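Local coordinates for protein haloacid dehalogenase/epoxide hydrolase family (Corynebacterium glutamicum ATCC 13032, PDB 2PR7) that is of unknown function but probably acts as a hydrolase of the haloacid dehalogenase (HAD) superfamily, and holds a calcium ion where its parallel strands end, at residues V7-V12 against T37-N42; V61-L66 against D85-P90; V72-E77 against I101-G106; V95-S100 against V115-F120. All coordinates share one frame; numbering follows the deposited sequence.

How the contacts relate
From the N terminus, contact 1 closes first: it pairs the end of strand 4-7 and the loop after it with strand 36-41, across helix 17-32. Contact 2 follows in series and sets the outermost strand 63-66 against the end of helix 77-86. Contact 3 opens inside the loop that contact 2 closes and ends beyond it, so the two cross; it joins the turn at 72-77 to helix 101-110. Contact 4 crosses contact 3 in turn, pairing strand 94-98 with the outermost strand 113-116. Contacts 1 and 4 share the calcium ion, and Lys74 of contact 3 reaches both, while contacts 2 and 4 lie on opposite sides of the chain's centre.

Contact 1: residues V7-V12 against T37-N42; sequences VDYAGV and TVILSN. With CA (calcium ion), chain C.
Val7 and Ile39 form a parallel bridge pair between strands 4-7 and 36-41, with both side chains on one face of the sheet. Val7 grips the residues before and after Ile39: its N donates to Val38 O at 2.8 Å, and its O accepts from Leu40 N at 2.9 Å. The two branches of Ile39 serve different neighbours. CG1 lies 3.9 Å from CG2 of Val7 in one of that valine's two conformers, the side chains crossing obliquely, while CG2 of Ile39 packs 3.9 Å from CB of Tyr9. CG of Tyr9 is anti to the backbone N (chi1 -178°); the side chain leads away from strand 36-41 and touches Ile52 and Leu55 of helix 50-57, which also touch Ile39.

The CB of Asp8 points away from the second strand, yet its carboxylate splits its two oxygens between different tasks. OD1 turns back over the strand end, 3.4 Å from CA of Ser41, and accepts Tyr9 N at 2.6 Å from above the carboxylate plane. OD2 binds the calcium ion at 2.2 Å and also takes a hydrogen bond from a water that accepts from Asn42 N, which ties the end of segment 37-42 to the metal site. Ala10 O is a second calcium ligand, at 2.4 Å; Asp99 and three waters complete the six. This metal-binding loop at the C-terminal end of a central strand, with Ser41 ending the next strand, is consistent with the first two sequence motifs of the HAD active site.

Contact 2: residues V61-L66 against D85-P90; sequences VDKVLL and DAIDLP
Ala86, near the C-terminal end of helix 77-86, turns its methyl toward strand 63-66, where it meets Lys63 and Leu65. The apolar part of the contact is made by aliphatic carbons: Ala86 CB lies 4.1 Å from CG of Lys63, the first carbon beyond CB, and 4.2 Å from CD1 of Leu65, two side chains that leave the same face of the strand. Beside it, CG2 of Ile87 approaches CB of Asp62 at 4.2 Å and CG of Lys63 at 4.3 Å, and the same isoleucine packs on Val38 of the neighbouring strand.

The polar part is slight. The lysine chain bends at chi2 (-78°) and again at chi4, and its NZ makes a weak hydrogen bond of 3.4 Å to Ala86 O. Asp62 uses OD2 to accept Thr37 N.

Backbone bonds fix the helix end itself: Asp88 N returns to Asp85 O at 2.9 Å, Leu89 N bonds to Ala84 O, and Asp88, with positive phi, is the C-prime residue of the resulting Schellman motif. A helix C-terminus thus terminated and laid over the outermost strand of a parallel sheet belongs to the Rossmann-like alpha/beta core of the HAD superfamily.

Contact 3: residues V72-E77 against I101-G106; sequences VEKPEE and ILNVRG
Pro75 and Asn103 bring the two backbones together, their CA atoms 4.7 Å apart where a tight turn meets the first turn of helix 101-110. The peptide bond before Pro75 is cis, and Glu76 N closes on Glu73 O at 2.9 Å, which makes residues 73-76 a type VI turn. The loop is held a second time by the Glu76 side chain, whose OE2 accepts Glu73 N through its anti lone pair. No direct hydrogen bond links the segments; one water donates to both Pro75 O and Gly106 O and so bridges two carbonyls.

Among the side chains, Asn103 is the centre. Its side chain crosses that of Lys74 at about a right angle: OD1 lies 3.5 Å from CB of Lys74, and ND2 lies 3.6 Å from its CE. OD1 is also 3.5 Å from Pro75 N, which has no hydrogen to give, so this is contact alone. In the proline conformer described, one of two, Pro75 CB sits 3.6 Å from Leu102 O and 4.3 Å from CA of Gly106, where the helix surface is bare backbone. CG of Asn103 is anti to its carbonyl carbon (chi1 -72°), beside the backbone N; Asn103 N donates to OG of Ser100, the N-cap of the helix.

Both polar ends converge on Asp98 OD2, through a salt bridge from Lys74 NZ and a hydrogen bond from Asn103 ND2. Lys74, probably the motif III lysine of HAD enzymes, also reaches Leu40 O. The turn thus sits between strand 36-41 and helix 101-110, just ahead of helix 77-86.

Contact 4: residues V95-S100 against V115-F120; sequences VLVDDS and VYYQQF. With CA (calcium ion), chain C.
CG2 of Val97 lies 4.0 Å from CB of Val115, the side chains side by side and pointing the same way in a parallel bridge pair. Three backbone bonds zip the strands: Val115 N to Leu96 O at 2.8 Å, Asp98 N to Val115 O at 3.2 Å, and Tyr117 N to Asp98 O at 2.9 Å, the last from above the carbonyl plane. Val97 CG1 meets CD1 of Tyr117 at 3.9 Å. On the other face, CE1 of Tyr116 presents the ring edge to Asp99 O at 3.3 Å, and one water donates to Asp99 O and Tyr117 O and hydrogen-bonds Tyr116 OH.

Beyond the strands lies the metal. CG of Asp99 sits between its backbone N and carbonyl carbon (chi1 66°), and OD1 binds the calcium ion at 2.4 Å. Asp98 acts one shell out: its OD1 accepts from a calcium-bound water at 2.6 Å and from Ser100 N, closing an Asx turn, while OD2 pairs with Lys74. Ser100 caps helix 101-110. Strand 94-98, that helix and strand 113-116 form a beta-alpha-beta unit, whose acidic pair at the C-terminal end of the first strand is consistent with HAD motif IV.

Contact 1: residues V7-V12 against T37-N42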
loop_
_atom_site.group_PDB
_atom_site.type_symbol
_atom_site.label_atom_id
_atom_site.label_comp_id
_atom_site.label_asym_id
_atom_site.label_seq_id
_atom_site.Cartn_x
_atom_site.Cartn_y
_atom_site.Cartn_z
ATOM N N VAL A 7 0.278 -0.461 -0.367
ATOM C CA VAL A 7 1.001 -0.380 0.908
ATOM C C VAL A 7 1.305 -1.746 1.476
ATOM O O VAL A 7 0.562 -2.681 1.243
ATOM C CB VAL A 7 0.237 0.423 1.961
ATOM C CG1 VAL A 7 -0.334 1.750 1.353
ATOM C CG2 VAL A 7 -0.870 -0.375 2.569
ATOM N N ASP A 8 2.429 -1.837 2.178
ATOM C CA ASP A 8 2.772 -3.066 2.873
ATOM C C ASP A 8 1.963 -3.119 4.124
ATOM O O ASP A 8 1.383 -2.120 4.550
ATOM C CB ASP A 8 4.266 -3.201 3.175
ATOM C CG ASP A 8 4.664 -4.653 3.462
ATOM O OD1 ASP A 8 3.793 -5.593 3.454
ATOM O OD2 ASP A 8 5.813 -4.881 3.656
ATOM N N TYR A 9 1.851 -4.306 4.712
ATOM C CA TYR A 9 1.220 -4.440 6.000
ATOM C C TYR A 9 2.294 -4.417 7.113
ATOM O O TYR A 9 2.383 -3.445 7.883
ATOM C CB TYR A 9 0.388 -5.746 6.055
ATOM C CG TYR A 9 -0.300 -5.896 7.340
ATOM C CD1 TYR A 9 -1.454 -5.186 7.596
ATOM C CD2 TYR A 9 0.235 -6.706 8.344
ATOM C CE1 TYR A 9 -2.090 -5.301 8.795
ATOM C CE2 TYR A 9 -0.388 -6.825 9.565
ATOM C CZ TYR A 9 -1.554 -6.124 9.786
ATOM O OH TYR A 9 -2.204 -6.255 10.991
ATOM N N ALA A 10 3.145 -5.466 7.212
ATOM C CA ALA A 10 4.070 -5.577 8.316
ATOM C C ALA A 10 5.095 -4.461 8.234
ATOM O O ALA A 10 5.695 -4.257 7.198
ATOM C CB ALA A 10 4.781 -6.962 8.275
ATOM N N GLY A 11 5.285 -3.739 9.320
ATOM C CA GLY A 11 6.205 -2.622 9.274
ATOM C C GLY A 11 5.649 -1.303 8.769
ATOM O O GLY A 11 6.358 -0.267 8.787
ATOM N N VAL A 12 4.389 -1.311 8.333
ATOM C CA VAL A 12 3.770 -0.097 7.852
ATOM C C VAL A 12 2.445 0.124 8.563
ATOM O O VAL A 12 2.233 1.189 9.160
ATOM C CB VAL A 12 3.595 -0.136 6.311
ATOM C CG1 VAL A 12 2.838 1.124 5.848
ATOM C CG2 VAL A 12 4.973 -0.322 5.557
ATOM N N THR A 37 -6.872 1.403 -3.325
ATOM C CA THR A 37 -5.956 1.008 -2.268
ATOM C C THR A 37 -5.787 -0.489 -2.219
ATOM O O THR A 37 -6.757 -1.241 -2.232
ATOM C CB THR A 37 -6.422 1.522 -0.893
ATOM O OG1 THR A 37 -7.787 1.135 -0.625
ATOM C CG2 THR A 37 -6.330 3.022 -0.879
ATOM N N VAL A 38 -4.523 -0.921 -2.195
ATOM C CA VAL A 38 -4.170 -2.336 -2.118
ATOM C C VAL A 38 -3.102 -2.538 -1.060
ATOM O O VAL A 38 -2.144 -1.764 -0.989
ATOM C CB VAL A 38 -3.612 -2.875 -3.451
ATOM C CG1 VAL A 38 -3.361 -4.384 -3.345
ATOM C CG2 VAL A 38 -4.539 -2.620 -4.535
ATOM N N ILE A 39 -3.258 -3.566 -0.235
ATOM C CA ILE A 39 -2.187 -4.033 0.628
ATOM C C ILE A 39 -1.501 -5.131 -0.157
ATOM O O ILE A 39 -2.154 -6.086 -0.602
ATOM C CB ILE A 39 -2.695 -4.590 1.979
ATOM C CG1 ILE A 39 -3.294 -3.460 2.822
ATOM C CG2 ILE A 39 -1.566 -5.305 2.716
ATOM C CD1 ILE A 39 -3.932 -3.867 4.118
ATOM N N LEU A 40 -0.200 -4.957 -0.363
ATOM C CA LEU A 40 0.636 -5.953 -1.061
ATOM C C LEU A 40 1.671 -6.368 -0.055
ATOM O O LEU A 40 2.583 -5.596 0.293
ATOM C CB LEU A 40 1.307 -5.433 -2.322
ATOM C CG LEU A 40 2.190 -6.386 -3.138
ATOM C CD1 LEU A 40 1.353 -7.549 -3.707
ATOM C CD2 LEU A 40 2.904 -5.628 -4.223
ATOM N N SER A 41 1.534 -7.598 0.432
ATOM C CA SER A 41 2.364 -8.060 1.515
ATOM C C SER A 41 3.109 -9.353 1.165
ATOM O O SER A 41 2.494 -10.294 0.632
ATOM C CB SER A 41 1.453 -8.310 2.712
ATOM O OG SER A 41 2.114 -8.922 3.804
ATOM N N ASN A 42 4.387 -9.433 1.543
ATOM C CA ASN A 42 5.136 -10.669 1.435
ATOM C C ASN A 42 4.827 -11.413 2.735
ATOM O O ASN A 42 5.391 -11.081 3.768
ATOM C CB ASN A 42 6.638 -10.432 1.315
ATOM C CG ASN A 42 7.076 -10.072 -0.116
ATOM O OD1 ASN A 42 6.263 -9.979 -1.029
ATOM N ND2 ASN A 42 8.388 -9.878 -0.313
HETATM CA CA CA C . 7.228 -4.701 5.351
HETATM O O HOH W 1 5.988 -7.309 2.728
HETATM O O HOH W 2 7.866 -7.038 5.664
HETATM O O HOH W 3 8.769 -5.755 7.318
HETATM O O HOH W 4 8.826 -4.650 3.517
#

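Contact 2: residues V61-L66 against D85-P90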
loop_
_atom_site.group_PDB
_atom_site.type_symbol
_atom_site.label_atom_id
_atom_site.label_comp_id
_atom_site.label_asym_id
_atom_site.label_seq_id
_atom_site.Cartn_x
_atom_site.Cartn_y
_atom_site.Cartn_z
ATOM N N VAL A 61 -9.287 -1.062 2.980
ATOM C CA VAL A 61 -8.661 -1.019 1.677
ATOM C C VAL A 61 -9.551 -1.761 0.686
ATOM O O VAL A 61 -10.417 -2.581 1.080
ATOM C CB VAL A 61 -7.216 -1.611 1.738
ATOM C CG1 VAL A 61 -6.404 -0.822 2.756
ATOM C CG2 VAL A 61 -7.237 -3.076 2.139
ATOM N N ASP A 62 -9.281 -1.525 -0.598
ATOM C CA ASP A 62 -10.010 -2.177 -1.687
ATOM C C ASP A 62 -9.633 -3.645 -1.822
ATOM O O ASP A 62 -10.510 -4.495 -2.050
ATOM C CB ASP A 62 -9.774 -1.487 -3.022
ATOM C CG ASP A 62 -10.403 -0.123 -3.067
ATOM O OD1 ASP A 62 -11.609 -0.003 -2.753
ATOM O OD2 ASP A 62 -9.696 0.833 -3.408
ATOM N N LYS A 63 -8.332 -3.948 -1.683
ATOM C CA LYS A 63 -7.874 -5.300 -1.891
ATOM C C LYS A 63 -6.670 -5.637 -1.012
ATOM O O LYS A 63 -5.842 -4.790 -0.768
ATOM C CB LYS A 63 -7.457 -5.465 -3.329
ATOM C CG LYS A 63 -8.511 -5.157 -4.382
ATOM C CD LYS A 63 -9.499 -6.272 -4.539
ATOM C CE LYS A 63 -10.400 -6.001 -5.735
ATOM N NZ LYS A 63 -10.824 -4.573 -5.774
ATOM N N VAL A 64 -6.547 -6.912 -0.657
ATOM C CA VAL A 64 -5.392 -7.441 0.028
ATOM C C VAL A 64 -4.804 -8.561 -0.839
ATOM O O VAL A 64 -5.516 -9.516 -1.217
ATOM C CB VAL A 64 -5.803 -7.981 1.430
ATOM C CG1 VAL A 64 -4.707 -8.863 2.031
ATOM C CG2 VAL A 64 -6.156 -6.831 2.402
ATOM N N LEU A 65 -3.516 -8.444 -1.131
ATOM C CA LEU A 65 -2.764 -9.441 -1.898
ATOM C C LEU A 65 -1.589 -9.948 -1.057
ATOM O O LEU A 65 -0.809 -9.144 -0.531
ATOM C CB LEU A 65 -2.205 -8.875 -3.228
ATOM C CG LEU A 65 -3.221 -8.527 -4.308
ATOM C CD1 LEU A 65 -2.469 -8.049 -5.574
ATOM C CD2 LEU A 65 -4.118 -9.689 -4.606
ATOM N N LEU A 66 -1.439 -11.277 -0.935
ATOM C CA LEU A 66 -0.413 -11.879 -0.096
ATOM C C LEU A 66 0.441 -12.775 -0.971
ATOM O O LEU A 66 -0.089 -13.647 -1.700
ATOM C CB LEU A 66 -1.078 -12.720 0.986
ATOM C CG LEU A 66 -2.050 -11.895 1.853
ATOM C CD1 LEU A 66 -3.089 -12.662 2.697
ATOM C CD2 LEU A 66 -1.256 -10.914 2.764
ATOM N N ASP A 85 -3.121 -4.349 -11.260
ATOM C CA ASP A 85 -4.264 -5.044 -11.882
ATOM C C ASP A 85 -5.478 -5.130 -10.944
ATOM O O ASP A 85 -6.616 -4.929 -11.387
ATOM C CB ASP A 85 -3.871 -6.467 -12.348
ATOM C CG ASP A 85 -2.900 -6.473 -13.542
ATOM O OD1 ASP A 85 -2.637 -5.422 -14.157
ATOM O OD2 ASP A 85 -2.385 -7.556 -13.869
ATOM N N ALA A 86 -5.232 -5.387 -9.650
ATOM C CA ALA A 86 -6.318 -5.581 -8.650
ATOM C C ALA A 86 -7.234 -4.359 -8.505
ATOM O O ALA A 86 -8.393 -4.483 -8.106
ATOM C CB ALA A 86 -5.716 -5.950 -7.256
ATOM N N ILE A 87 -6.689 -3.167 -8.780
ATOM C CA ILE A 87 -7.450 -1.923 -8.695
ATOM C C ILE A 87 -7.601 -1.278 -10.074
ATOM O O ILE A 87 -7.933 -0.082 -10.183
ATOM C CB ILE A 87 -6.870 -0.946 -7.628
ATOM C CG1 ILE A 87 -5.403 -0.616 -7.919
ATOM C CG2 ILE A 87 -7.033 -1.557 -6.260
ATOM C CD1 ILE A 87 -4.827 0.493 -7.007
ATOM N N ASP A 88 -7.360 -2.100 -11.113
ATOM C CA ASP A 88 -7.602 -1.758 -12.516
ATOM C C ASP A 88 -6.818 -0.535 -12.999
ATOM O O ASP A 88 -7.377 0.264 -13.724
ATOM C CB ASP A 88 -9.118 -1.560 -12.811
ATOM C CG ASP A 88 -9.943 -2.815 -12.546
ATOM O OD1 ASP A 88 -9.541 -3.935 -12.956
ATOM O OD2 ASP A 88 -10.974 -2.698 -11.876
ATOM N N LEU A 89 -5.536 -0.414 -12.619
ATOM C CA LEU A 89 -4.692 0.714 -13.008
ATOM C C LEU A 89 -3.421 0.194 -13.641
ATOM O O LEU A 89 -3.010 -0.922 -13.327
ATOM C CB LEU A 89 -4.294 1.525 -11.770
ATOM C CG LEU A 89 -5.362 2.412 -11.135
ATOM C CD1 LEU A 89 -4.824 2.999 -9.802
ATOM C CD2 LEU A 89 -5.776 3.554 -12.116
ATOM N N PRO A 90 -2.765 1.011 -14.492
ATOM C CA PRO A 90 -1.375 0.728 -14.886
ATOM C C PRO A 90 -0.454 0.975 -13.714
ATOM O O PRO A 90 -0.759 1.798 -12.871
ATOM C CB PRO A 90 -1.078 1.742 -15.994
ATOM C CG PRO A 90 -2.151 2.724 -15.961
ATOM C CD PRO A 90 -3.288 2.235 -15.119
#

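Contact 3: residues V72-E77 against I101-G106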
loop_
_atom_site.group_PDB
_atom_site.type_symbol
_atom_site.label_atom_id
_atom_site.label_comp_id
_atom_site.label_asym_id
_atom_site.label_seq_id
_atom_site.Cartn_x
_atom_site.Cartn_y
_atom_site.Cartn_z
ATOM N N VAL A 72 4.022 -15.004 -6.288
ATOM C CA VAL A 72 5.110 -14.052 -6.615
ATOM C C VAL A 72 5.272 -13.140 -5.423
ATOM O O VAL A 72 4.340 -13.000 -4.629
ATOM C CB VAL A 72 4.798 -13.216 -7.881
ATOM C CG1 VAL A 72 4.799 -14.107 -9.106
ATOM C CG2 VAL A 72 3.468 -12.462 -7.749
ATOM N N GLU A 73 6.448 -12.536 -5.267
ATOM C CA GLU A 73 6.701 -11.687 -4.135
ATOM C C GLU A 73 7.411 -10.393 -4.547
ATOM O O GLU A 73 8.092 -10.334 -5.557
ATOM C CB GLU A 73 7.520 -12.404 -3.067
ATOM C CG GLU A 73 8.853 -12.897 -3.513
ATOM C CD GLU A 73 9.493 -13.847 -2.482
ATOM O OE1 GLU A 73 8.864 -14.186 -1.455
ATOM O OE2 GLU A 73 10.642 -14.268 -2.721
ATOM N N LYS A 74 7.254 -9.363 -3.739
ATOM C CA LYS A 74 8.036 -8.152 -3.922
ATOM C C LYS A 74 9.473 -8.577 -3.703
ATOM O O LYS A 74 9.727 -9.378 -2.814
ATOM C CB LYS A 74 7.633 -7.110 -2.877
ATOM C CG LYS A 74 6.162 -6.686 -2.959
ATOM C CD LYS A 74 5.792 -5.708 -1.854
ATOM C CE LYS A 74 5.771 -6.308 -0.450
ATOM N NZ LYS A 74 5.419 -5.396 0.614
ATOM N N PRO A 75 10.424 -7.982 -4.426
ATOM C CA PRO A 75 10.304 -6.882 -5.398
ATOM C C PRO A 75 10.009 -7.237 -6.862
ATOM O O PRO A 75 10.122 -6.374 -7.728
ATOM C CB PRO A 75 11.657 -6.164 -5.251
ATOM C CG PRO A 75 12.591 -7.304 -5.014
ATOM C CD PRO A 75 11.837 -8.258 -4.122
ATOM N N GLU A 76 9.567 -8.459 -7.131
ATOM C CA GLU A 76 9.313 -8.894 -8.515
ATOM C C GLU A 76 8.277 -8.019 -9.167
ATOM O O GLU A 76 7.247 -7.699 -8.537
ATOM C CB GLU A 76 8.799 -10.330 -8.573
ATOM C CG GLU A 76 9.731 -11.359 -7.963
ATOM C CD GLU A 76 9.215 -12.762 -8.155
ATOM O OE1 GLU A 76 9.678 -13.416 -9.110
ATOM O OE2 GLU A 76 8.341 -13.205 -7.385
ATOM N N GLU A 77 8.540 -7.621 -10.412
ATOM C CA GLU A 77 7.608 -6.775 -11.153
ATOM C C GLU A 77 6.194 -7.384 -11.154
ATOM O O GLU A 77 5.210 -6.671 -11.038
ATOM C CB GLU A 77 8.107 -6.548 -12.579
ATOM C CG GLU A 77 7.135 -5.772 -13.419
ATOM C CD GLU A 77 7.723 -5.355 -14.764
ATOM O OE1 GLU A 77 8.961 -5.220 -14.853
ATOM O OE2 GLU A 77 6.927 -5.133 -15.707
ATOM N N ILE A 101 13.702 -0.867 1.426
ATOM C CA ILE A 101 14.270 -0.068 0.348
ATOM C C ILE A 101 14.364 -0.870 -0.949
ATOM O O ILE A 101 14.099 -0.315 -2.018
ATOM C CB ILE A 101 15.615 0.591 0.724
ATOM C CG1 ILE A 101 15.976 1.660 -0.322
ATOM C CG2 ILE A 101 16.693 -0.465 0.891
ATOM C CD1 ILE A 101 14.905 2.762 -0.494
ATOM N N LEU A 102 14.687 -2.151 -0.865
ATOM C CA LEU A 102 14.711 -3.015 -2.003
ATOM C C LEU A 102 13.341 -3.125 -2.702
ATOM O O LEU A 102 13.290 -3.167 -3.964
ATOM C CB LEU A 102 15.231 -4.396 -1.568
ATOM C CG LEU A 102 16.745 -4.363 -1.238
ATOM C CD1 LEU A 102 17.240 -5.756 -0.884
ATOM C CD2 LEU A 102 17.549 -3.792 -2.412
ATOM N N ASN A 103 12.269 -3.162 -1.912
ATOM C CA ASN A 103 10.928 -3.195 -2.507
ATOM C C ASN A 103 10.598 -1.857 -3.179
ATOM O O ASN A 103 10.091 -1.830 -4.301
ATOM C CB ASN A 103 9.888 -3.540 -1.499
ATOM C CG ASN A 103 9.936 -4.985 -1.088
ATOM O OD1 ASN A 103 10.601 -5.803 -1.693
ATOM N ND2 ASN A 103 9.228 -5.294 -0.035
ATOM N N VAL A 104 10.975 -0.775 -2.537
ATOM C CA VAL A 104 10.713 0.577 -3.092
ATOM C C VAL A 104 11.516 0.748 -4.369
ATOM O O VAL A 104 10.991 1.239 -5.372
ATOM C CB VAL A 104 11.023 1.688 -2.101
ATOM C CG1 VAL A 104 10.828 3.057 -2.732
ATOM C CG2 VAL A 104 10.149 1.561 -0.894
ATOM N N ARG A 105 12.779 0.360 -4.375
ATOM C CA ARG A 105 13.604 0.492 -5.591
ATOM C C ARG A 105 13.071 -0.376 -6.730
ATOM O O ARG A 105 12.975 0.069 -7.869
ATOM C CB ARG A 105 15.051 0.079 -5.318
ATOM C CG ARG A 105 16.027 0.198 -6.526
ATOM C CD ARG A 105 16.043 1.596 -7.239
ATOM N NE ARG A 105 16.247 2.733 -6.352
ATOM C CZ ARG A 105 15.970 3.997 -6.681
ATOM N NH1 ARG A 105 15.527 4.291 -7.905
ATOM N NH2 ARG A 105 16.168 4.987 -5.807
ATOM N N GLY A 106 12.674 -1.599 -6.410
ATOM C CA GLY A 106 12.003 -2.464 -7.344
ATOM C C GLY A 106 10.776 -1.836 -7.960
ATOM O O GLY A 106 10.487 -2.061 -9.136
HETATM O O HOH W 5 10.131 -4.383 -10.288
#

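Contact 4: residues V95-S100 against V115-F120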
loop_
_atom_site.group_PDB
_atom_site.type_symbol
_atom_site.label_atom_id
_atom_site.label_comp_id
_atom_site.label_asym_id
_atom_site.label_seq_id
_atom_site.Cartn_x
_atom_site.Cartn_y
_atom_site.Cartn_z
ATOM N N VAL A 95 1.463 4.414 -6.520
ATOM C CA VAL A 95 2.459 4.675 -5.500
ATOM C C VAL A 95 2.627 3.420 -4.629
ATOM O O VAL A 95 1.624 2.900 -4.112
ATOM C CB VAL A 95 2.041 5.820 -4.560
ATOM C CG1 VAL A 95 3.205 6.105 -3.591
ATOM C CG2 VAL A 95 1.703 7.127 -5.358
ATOM N N LEU A 96 3.852 2.999 -4.350
ATOM C CA LEU A 96 4.104 1.938 -3.394
ATOM C C LEU A 96 4.674 2.561 -2.119
ATOM O O LEU A 96 5.680 3.297 -2.211
ATOM C CB LEU A 96 5.130 0.931 -3.917
ATOM C CG LEU A 96 5.575 -0.096 -2.844
ATOM C CD1 LEU A 96 4.418 -1.154 -2.677
ATOM C CD2 LEU A 96 6.910 -0.786 -3.139
ATOM N N VAL A 97 4.109 2.227 -0.972
ATOM C CA VAL A 97 4.677 2.604 0.270
ATOM C C VAL A 97 5.167 1.327 0.974
ATOM O O VAL A 97 4.388 0.435 1.262
ATOM C CB VAL A 97 3.636 3.361 1.145
ATOM C CG1 VAL A 97 4.206 3.683 2.593
ATOM C CG2 VAL A 97 3.045 4.604 0.433
ATOM N N ASP A 98 6.442 1.272 1.321
ATOM C CA ASP A 98 7.006 0.037 1.854
ATOM C C ASP A 98 8.213 0.390 2.715
ATOM O O ASP A 98 8.978 1.331 2.403
ATOM C CB ASP A 98 7.426 -0.859 0.677
ATOM C CG ASP A 98 7.591 -2.351 1.034
ATOM O OD1 ASP A 98 8.467 -2.698 1.845
ATOM O OD2 ASP A 98 6.908 -3.175 0.411
ATOM N N ASP A 99 8.413 -0.384 3.773
ATOM C CA ASP A 99 9.538 -0.158 4.684
ATOM C C ASP A 99 10.844 -0.845 4.217
ATOM O O ASP A 99 11.864 -0.730 4.875
ATOM C CB ASP A 99 9.204 -0.582 6.121
ATOM C CG ASP A 99 8.983 -2.063 6.251
ATOM O OD1 ASP A 99 8.330 -2.600 5.369
ATOM O OD2 ASP A 99 9.479 -2.689 7.196
ATOM N N SER A 100 10.797 -1.540 3.085
ATOM C CA SER A 100 11.966 -2.174 2.491
ATOM C C SER A 100 12.468 -1.363 1.311
ATOM O O SER A 100 11.759 -1.224 0.296
ATOM C CB SER A 100 11.673 -3.577 2.002
ATOM O OG SER A 100 12.691 -4.006 1.133
ATOM N N VAL A 115 7.659 5.294 -2.244
ATOM C CA VAL A 115 7.801 6.019 -0.988
ATOM C C VAL A 115 8.357 5.073 0.037
ATOM O O VAL A 115 7.723 4.038 0.366
ATOM C CB VAL A 115 6.463 6.551 -0.503
ATOM C CG1 VAL A 115 6.600 7.192 0.939
ATOM C CG2 VAL A 115 5.887 7.565 -1.515
ATOM N N TYR A 116 9.559 5.394 0.547
ATOM C CA TYR A 116 10.192 4.606 1.602
ATOM C C TYR A 116 9.624 4.968 2.966
ATOM O O TYR A 116 9.661 6.107 3.379
ATOM C CB TYR A 116 11.683 4.846 1.576
ATOM C CG TYR A 116 12.485 4.132 2.620
ATOM C CD1 TYR A 116 12.367 2.768 2.803
ATOM C CD2 TYR A 116 13.370 4.818 3.436
ATOM C CE1 TYR A 116 13.116 2.106 3.731
ATOM C CE2 TYR A 116 14.147 4.143 4.373
ATOM C CZ TYR A 116 14.029 2.776 4.505
ATOM O OH TYR A 116 14.793 2.060 5.433
ATOM N N TYR A 117 9.092 3.973 3.676
ATOM C CA TYR A 117 8.454 4.158 4.974
ATOM C C TYR A 117 9.414 3.805 6.065
ATOM O O TYR A 117 9.730 2.618 6.304
ATOM C CB TYR A 117 7.245 3.255 5.102
ATOM C CG TYR A 117 6.380 3.531 6.307
ATOM C CD1 TYR A 117 5.368 4.482 6.241
ATOM C CD2 TYR A 117 6.523 2.846 7.461
ATOM C CE1 TYR A 117 4.569 4.718 7.298
ATOM C CE2 TYR A 117 5.717 3.092 8.519
ATOM C CZ TYR A 117 4.741 4.041 8.414
ATOM O OH TYR A 117 3.885 4.308 9.469
ATOM N N GLN A 118 9.979 4.823 6.666
ATOM C CA GLN A 118 10.775 4.614 7.874
ATOM C C GLN A 118 10.071 5.219 9.092
ATOM O O GLN A 118 10.151 4.681 10.184
ATOM C CB GLN A 118 12.182 5.178 7.645
ATOM C CG GLN A 118 13.149 4.990 8.792
ATOM C CD GLN A 118 14.601 5.325 8.363
ATOM O OE1 GLN A 118 14.875 6.468 8.041
ATOM N NE2 GLN A 118 15.534 4.337 8.434
ATOM N N GLN A 119 9.411 6.350 8.924
ATOM C CA GLN A 119 8.616 6.929 10.024
ATOM C C GLN A 119 7.415 7.569 9.411
ATOM O O GLN A 119 7.516 8.151 8.322
ATOM C CB GLN A 119 9.396 7.924 10.870
ATOM C CG GLN A 119 9.972 9.126 10.166
ATOM C CD GLN A 119 9.907 10.413 11.035
ATOM O OE1 GLN A 119 9.811 11.535 10.514
ATOM N NE2 GLN A 119 9.972 10.245 12.357
ATOM N N PHE A 120 6.272 7.444 10.086
ATOM C CA PHE A 120 5.026 7.922 9.528
ATOM C C PHE A 120 5.132 9.396 9.157
ATOM O O PHE A 120 4.694 9.805 8.072
ATOM C CB PHE A 120 3.822 7.696 10.481
ATOM C CG PHE A 120 2.495 7.998 9.847
ATOM C CD1 PHE A 120 1.969 9.300 9.856
ATOM C CD2 PHE A 120 1.755 7.014 9.229
ATOM C CE1 PHE A 120 0.741 9.604 9.200
ATOM C CE2 PHE A 120 0.543 7.289 8.638
ATOM C CZ PHE A 120 0.021 8.592 8.609
HETATM CA CA CA C . 7.228 -4.701 5.351
HETATM O O HOH W 4 8.826 -4.650 3.517
HETATM O O HOH W 6 12.318 1.159 7.204
HETATM O O HOH W 3 8.769 -5.755 7.318
HETATM O O HOH W 2 7.866 -7.038 5.664
#